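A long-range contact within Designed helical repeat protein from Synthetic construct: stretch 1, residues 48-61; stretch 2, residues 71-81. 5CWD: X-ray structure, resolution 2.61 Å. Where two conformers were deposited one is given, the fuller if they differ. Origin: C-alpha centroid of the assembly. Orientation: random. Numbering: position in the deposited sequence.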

ATOM      1  N   ALA A  48       2.659   2.341 -13.568  1.00 50.51           N
ATOM      2  CA  ALA A  48       3.871   2.724 -12.860  1.00 51.42           C
ATOM      3  C   ALA A  48       3.536   3.156 -11.437  1.00 52.55           C
ATOM      4  O   ALA A  48       4.072   2.618 -10.465  1.00 54.76           O
ATOM      5  CB  ALA A  48       4.582   3.838 -13.596  1.00 52.52           C
ATOM      6  N   ALA A  49       2.637   4.128 -11.329  1.00 53.69           N
ATOM      7  CA  ALA A  49       2.199   4.639 -10.037  1.00 51.95           C
ATOM      8  C   ALA A  49       1.579   3.530  -9.192  1.00 52.11           C
ATOM      9  O   ALA A  49       1.738   3.509  -7.972  1.00 54.27           O
ATOM     10  CB  ALA A  49       1.213   5.773 -10.229  1.00 52.03           C
ATOM     11  N   ARG A  50       0.868   2.617  -9.846  0.58 52.90           N
ATOM     12  CA  ARG A  50       0.273   1.476  -9.160  0.58 52.32           C
ATOM     13  C   ARG A  50       1.361   0.630  -8.512  0.58 52.78           C
ATOM     14  O   ARG A  50       1.338   0.382  -7.304  0.58 53.55           O
ATOM     15  CB  ARG A  50      -0.552   0.629 -10.134  0.58 52.50           C
ATOM     16  CG  ARG A  50      -1.090  -0.671  -9.543  0.58 53.27           C
ATOM     17  CD  ARG A  50      -1.717  -1.546 -10.613  0.58 53.55           C
ATOM     18  NE  ARG A  50      -2.881  -0.912 -11.220  0.58 52.32           N
ATOM     19  CZ  ARG A  50      -4.099  -0.916 -10.689  0.58 53.11           C
ATOM     20  NH1 ARG A  50      -4.323  -1.515  -9.527  0.58 53.06           N
ATOM     21  NH2 ARG A  50      -5.096  -0.312 -11.318  0.58 55.59           N
ATOM     22  N   SER A  51       2.314   0.187  -9.327  1.00 52.38           N
ATOM     23  CA  SER A  51       3.422  -0.628  -8.840  1.00 53.74           C
ATOM     24  C   SER A  51       4.198   0.123  -7.757  1.00 53.11           C
ATOM     25  O   SER A  51       4.676  -0.474  -6.786  1.00 52.70           O
ATOM     26  CB  SER A  51       4.349  -1.015  -9.995  1.00 55.63           C
ATOM     27  OG  SER A  51       5.272  -2.016  -9.603  1.00 60.11           O
ATOM     28  N   PHE A  52       4.307   1.439  -7.928  1.00 53.39           N
ATOM     29  CA  PHE A  52       4.941   2.296  -6.931  1.00 52.55           C
ATOM     30  C   PHE A  52       4.189   2.239  -5.604  1.00 53.71           C
ATOM     31  O   PHE A  52       4.794   2.059  -4.547  1.00 53.62           O
ATOM     32  CB  PHE A  52       5.007   3.740  -7.431  1.00 54.08           C
ATOM     33  CG  PHE A  52       5.868   4.641  -6.587  1.00 55.50           C
ATOM     34  CD1 PHE A  52       5.387   5.171  -5.400  1.00 53.84           C
ATOM     35  CD2 PHE A  52       7.152   4.968  -6.986  1.00 55.57           C
ATOM     36  CE1 PHE A  52       6.173   6.000  -4.629  1.00 52.52           C
ATOM     37  CE2 PHE A  52       7.941   5.798  -6.216  1.00 55.17           C
ATOM     38  CZ  PHE A  52       7.449   6.316  -5.038  1.00 54.04           C
ATOM     39  N   CYS A  53       2.869   2.403  -5.664  1.00 52.67           N
ATOM     40  CA  CYS A  53       2.038   2.377  -4.465  1.00 49.77           C
ATOM     41  C   CYS A  53       2.079   1.020  -3.778  1.00 50.35           C
ATOM     42  O   CYS A  53       2.191   0.941  -2.553  1.00 50.71           O
ATOM     43  CB  CYS A  53       0.595   2.732  -4.806  1.00 49.17           C
ATOM     44  SG  CYS A  53       0.340   4.480  -5.135  1.00 55.18           S
ATOM     45  N   GLU A  54       1.975  -0.046  -4.564  1.00 51.57           N
ATOM     46  CA  GLU A  54       2.055  -1.390  -4.006  1.00 51.47           C
ATOM     47  C   GLU A  54       3.420  -1.627  -3.357  1.00 54.07           C
ATOM     48  O   GLU A  54       3.503  -2.142  -2.234  1.00 55.92           O
ATOM     49  CB  GLU A  54       1.781  -2.436  -5.086  1.00 52.70           C
ATOM     50  CG  GLU A  54       0.353  -2.403  -5.613  1.00 52.90           C
ATOM     51  CD  GLU A  54       0.053  -3.524  -6.587  1.00 55.73           C
ATOM     52  OE1 GLU A  54       1.007  -4.189  -7.045  1.00 58.91           O
ATOM     53  OE2 GLU A  54      -1.139  -3.741  -6.891  1.00 54.96           O
ATOM     54  N   ALA A  55       4.487  -1.241  -4.051  1.00 52.50           N
ATOM     55  CA  ALA A  55       5.830  -1.339  -3.484  1.00 52.09           C
ATOM     56  C   ALA A  55       5.939  -0.518  -2.201  1.00 51.14           C
ATOM     57  O   ALA A  55       6.533  -0.957  -1.215  1.00 49.64           O
ATOM     58  CB  ALA A  55       6.864  -0.878  -4.492  1.00 53.26           C
ATOM     59  N   ALA A  56       5.353   0.676  -2.225  1.00 52.84           N
ATOM     60  CA  ALA A  56       5.378   1.581  -1.083  1.00 50.03           C
ATOM     61  C   ALA A  56       4.673   0.968   0.118  1.00 50.57           C
ATOM     62  O   ALA A  56       5.172   1.033   1.242  1.00 56.34           O
ATOM     63  CB  ALA A  56       4.736   2.910  -1.453  1.00 51.45           C
ATOM     64  N   ALA A  57       3.507   0.381  -0.121  1.00 51.45           N
ATOM     65  CA  ALA A  57       2.781  -0.317   0.932  1.00 49.58           C
ATOM     66  C   ALA A  57       3.614  -1.479   1.458  1.00 50.38           C
ATOM     67  O   ALA A  57       3.737  -1.669   2.671  1.00 52.09           O
ATOM     68  CB  ALA A  57       1.443  -0.813   0.420  1.00 50.99           C
ATOM     69  N   ARG A  58       4.185  -2.252   0.538  1.00 53.18           N
ATOM     70  CA  ARG A  58       5.066  -3.355   0.907  1.00 51.99           C
ATOM     71  C   ARG A  58       6.177  -2.877   1.840  1.00 54.05           C
ATOM     72  O   ARG A  58       6.422  -3.474   2.889  1.00 57.39           O
ATOM     73  CB  ARG A  58       5.674  -3.992  -0.341  1.00 54.29           C
ATOM     74  CG  ARG A  58       5.465  -5.491  -0.431  1.00 57.40           C
ATOM     75  CD  ARG A  58       6.063  -6.060  -1.707  1.00 59.14           C
ATOM     76  NE  ARG A  58       5.563  -5.377  -2.898  1.00 58.08           N
ATOM     77  CZ  ARG A  58       4.335  -5.523  -3.387  1.00 61.02           C
ATOM     78  NH1 ARG A  58       3.465  -6.325  -2.786  1.00 63.88           N
ATOM     79  NH2 ARG A  58       3.974  -4.860  -4.477  1.00 59.58           N
ATOM     80  N   ALA A  59       6.837  -1.791   1.450  1.00 54.86           N
ATOM     81  CA  ALA A  59       7.909  -1.211   2.252  1.00 55.74           C
ATOM     82  C   ALA A  59       7.401  -0.780   3.623  1.00 58.03           C
ATOM     83  O   ALA A  59       7.961  -1.166   4.652  1.00 61.53           O
ATOM     84  CB  ALA A  59       8.527  -0.028   1.527  1.00 56.59           C
ATOM     85  N   ALA A  60       6.340   0.022   3.629  1.00 56.46           N
ATOM     86  CA  ALA A  60       5.752   0.509   4.871  1.00 55.16           C
ATOM     87  C   ALA A  60       5.378  -0.648   5.787  1.00 57.80           C
ATOM     88  O   ALA A  60       5.480  -0.541   7.009  1.00 63.95           O
ATOM     89  CB  ALA A  60       4.538   1.360   4.582  1.00 54.51           C
ATOM     90  N   ALA A  61       4.941  -1.754   5.195  1.00 57.93           N
ATOM     91  CA  ALA A  61       4.648  -2.952   5.971  1.00 58.73           C
ATOM     92  C   ALA A  61       5.929  -3.548   6.546  1.00 58.90           C
ATOM     93  O   ALA A  61       6.056  -3.714   7.760  1.00 59.48           O
ATOM     94  CB  ALA A  61       3.924  -3.979   5.116  1.00 57.31           C
ATOM     95  N   ILE A  71       4.391   8.271   5.419  1.00 59.38           N
ATOM     96  CA  ILE A  71       5.261   8.675   4.321  1.00 59.17           C
ATOM     97  C   ILE A  71       4.915   7.889   3.057  1.00 57.48           C
ATOM     98  O   ILE A  71       4.750   8.469   1.980  1.00 59.67           O
ATOM     99  CB  ILE A  71       6.747   8.467   4.665  1.00 60.31           C
ATOM    100  CG1 ILE A  71       7.130   9.277   5.906  1.00 64.03           C
ATOM    101  CG2 ILE A  71       7.628   8.885   3.496  1.00 63.11           C
ATOM    102  CD1 ILE A  71       8.421   8.823   6.562  1.00 68.60           C
ATOM    103  N   ALA A  72       4.803   6.572   3.195  1.00 55.30           N
ATOM    104  CA  ALA A  72       4.452   5.708   2.073  1.00 55.65           C
ATOM    105  C   ALA A  72       3.103   6.106   1.492  1.00 54.07           C
ATOM    106  O   ALA A  72       2.917   6.120   0.272  1.00 53.53           O
ATOM    107  CB  ALA A  72       4.427   4.259   2.511  1.00 56.33           C
ATOM    108  N   ALA A  73       2.167   6.425   2.380  1.00 55.70           N
ATOM    109  CA  ALA A  73       0.848   6.884   1.970  1.00 54.33           C
ATOM    110  C   ALA A  73       0.956   8.123   1.091  1.00 55.48           C
ATOM    111  O   ALA A  73       0.562   8.107  -0.089  1.00 55.75           O
ATOM    112  CB  ALA A  73      -0.014   7.174   3.190  1.00 53.10           C
ATOM    113  N   LYS A  74       1.500   9.194   1.664  1.00 57.33           N
ATOM    114  CA  LYS A  74       1.607  10.450   0.931  1.00 57.77           C
ATOM    115  C   LYS A  74       2.377  10.255  -0.370  1.00 56.98           C
ATOM    116  O   LYS A  74       2.009  10.821  -1.397  1.00 58.48           O
ATOM    117  CB  LYS A  74       2.278  11.531   1.777  1.00 60.80           C
ATOM    118  CG  LYS A  74       2.562  12.809   0.989  1.00 66.39           C
ATOM    119  CD  LYS A  74       2.350  14.068   1.813  1.00 71.83           C
ATOM    120  CE  LYS A  74       2.441  15.310   0.937  1.00 75.04           C
ATOM    121  NZ  LYS A  74       2.096  16.552   1.679  1.00 82.94           N
ATOM    122  N   ALA A  75       3.436   9.450  -0.327  1.00 56.97           N
ATOM    123  CA  ALA A  75       4.238   9.175  -1.519  1.00 56.90           C
ATOM    124  C   ALA A  75       3.397   8.511  -2.603  1.00 55.26           C
ATOM    125  O   ALA A  75       3.424   8.924  -3.768  1.00 55.86           O
ATOM    126  CB  ALA A  75       5.425   8.300  -1.167  1.00 57.44           C
ATOM    127  N   CYS A  76       2.661   7.474  -2.213  1.00 54.06           N
ATOM    128  CA  CYS A  76       1.747   6.804  -3.126  1.00 53.18           C
ATOM    129  C   CYS A  76       0.788   7.810  -3.741  1.00 55.38           C
ATOM    130  O   CYS A  76       0.627   7.875  -4.966  1.00 56.86           O
ATOM    131  CB  CYS A  76       0.964   5.713  -2.402  1.00 53.30           C
ATOM    132  SG  CYS A  76      -0.430   5.065  -3.351  1.00 51.79           S
ATOM    133  N   LEU A  77       0.157   8.606  -2.885  1.00 54.20           N
ATOM    134  CA  LEU A  77      -0.769   9.620  -3.371  1.00 53.61           C
ATOM    135  C   LEU A  77      -0.037  10.675  -4.200  1.00 54.34           C
ATOM    136  O   LEU A  77      -0.623  11.285  -5.096  1.00 54.97           O
ATOM    137  CB  LEU A  77      -1.504  10.274  -2.205  1.00 51.13           C
ATOM    138  CG  LEU A  77      -2.332   9.307  -1.357  1.00 52.59           C
ATOM    139  CD1 LEU A  77      -2.943  10.029  -0.165  1.00 57.47           C
ATOM    140  CD2 LEU A  77      -3.415   8.633  -2.191  1.00 52.07           C
ATOM    141  N   GLU A  78       1.245  10.876  -3.913  1.00 54.61           N
ATOM    142  CA  GLU A  78       2.041  11.855  -4.647  1.00 58.55           C
ATOM    143  C   GLU A  78       2.262  11.392  -6.078  1.00 58.08           C
ATOM    144  O   GLU A  78       1.949  12.113  -7.025  1.00 58.70           O
ATOM    145  CB  GLU A  78       3.389  12.097  -3.965  1.00 59.73           C
ATOM    146  CG  GLU A  78       3.578  13.520  -3.470  1.00 62.53           C
ATOM    147  CD  GLU A  78       3.591  14.531  -4.599  1.00 65.00           C
ATOM    148  OE1 GLU A  78       4.001  14.170  -5.724  1.00 60.99           O
ATOM    149  OE2 GLU A  78       3.189  15.690  -4.363  1.00 68.10           O
ATOM    150  N   VAL A  79       2.809  10.190  -6.232  1.00 56.94           N
ATOM    151  CA  VAL A  79       3.035   9.642  -7.562  1.00 55.00           C
ATOM    152  C   VAL A  79       1.698   9.463  -8.275  1.00 54.14           C
ATOM    153  O   VAL A  79       1.615   9.632  -9.491  1.00 55.08           O
ATOM    154  CB  VAL A  79       3.794   8.297  -7.515  1.00 53.95           C
ATOM    155  CG1 VAL A  79       2.992   7.242  -6.779  1.00 56.04           C
ATOM    156  CG2 VAL A  79       4.136   7.824  -8.921  1.00 53.84           C
ATOM    157  N   ALA A  80       0.657   9.125  -7.521  1.00 54.45           N
ATOM    158  CA  ALA A  80      -0.685   9.058  -8.089  1.00 54.12           C
ATOM    159  C   ALA A  80      -1.091  10.409  -8.676  1.00 55.84           C
ATOM    160  O   ALA A  80      -1.531  10.487  -9.823  1.00 55.27           O
ATOM    161  CB  ALA A  80      -1.687   8.615  -7.041  1.00 54.20           C
ATOM    162  N   LYS A  81      -0.940  11.471  -7.889  1.00 58.94           N
ATOM    163  CA  LYS A  81      -1.236  12.819  -8.368  1.00 57.47           C
ATOM    164  C   LYS A  81      -0.307  13.191  -9.514  1.00 56.77           C
ATOM    165  O   LYS A  81      -0.681  13.942 -10.411  1.00 58.33           O
ATOM    166  CB  LYS A  81      -1.104  13.845  -7.240  1.00 59.98           C
ATOM    167  CG  LYS A  81      -2.385  14.612  -6.951  1.00 65.02           C
ATOM    168  CD  LYS A  81      -2.174  15.680  -5.886  1.00 68.24           C
ATOM    169  CE  LYS A  81      -3.445  16.483  -5.645  1.00 70.07           C
ATOM    170  NZ  LYS A  81      -3.315  17.408  -4.484  1.00 73.22           N
TER

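Two antiparallel helices of a designed helical repeat protein, residues 48-61 and 71-81, pack with their axes 8.9 Å apart at closest approach and their N-to-C directions 178° apart. Because the helices run in opposite directions, a walk up stretch 2 is a walk back down stretch 1, from Ala60 to Ala49. No hydrogen bond crosses between the helices; their backbone polar groups are engaged along each helix instead, as in Cys76 N to Ala72 O and Cys53 N to Ala49 O, both 2.8 Å. What joins the two is apolar packing and one disulfide, and together they bury 399 Å² between the stretches.

Ile71 points sideways and makes no contact with stretch 1. Ala72 points toward stretch 1 and meets two residues one helical turn apart: its CB lies 3.6 Å from Ala60 CB, 3.5 Å from Ala56 O and 4.2 Å from Ala56 CB. With only methyl groups between them, the backbones come near, Ala72 CA and Ala56 CA being 5.3 Å apart. Ala73 points away and Lys74 is out of reach, exposed to solvent.

Ala75 returns to the contact, its CB 4.2 Å from Phe52 CE1 and its O 4.1 Å from the same ring atom. That carbonyl also accepts the backbone hydrogen bond from Val79 N (2.8 Å), so it is not left unpaired beside the aromatic ring. Cys76 forms the covalent link: its SG is 2.0 Å from Cys53 SG, with a chi3 of 96°, close to the right angle that disulfides favor. Both CA-to-CB bonds point sideways, and the rotamers differ, t for Cys76 and m for Cys53. Their CA atoms are 4.6 Å apart, the closest pair in the register.

Leu77 points away from stretch 1. Glu78 starts sideways, but its end leads away, so its carboxylate takes no part in the contact. Val79 has the largest area covered by the other stretch, 64 Å². Pointing toward stretch 1 in the p rotamer, it reaches three residues: its closest approaches are CG1 to Phe52 CD1 (3.5 Å), CG2 to Ala49 CB (3.8 Å) and CG1 to Cys53 SG (4.2 Å). Val79 CB sits over one face of the ring of Phe52, which points toward stretch 2 and has a t chi1. Ala80 contributes mainly backbone, its N 4.3 Å from Ala49 CB. Lys81, exposed and out of reach, adds nothing to the contact.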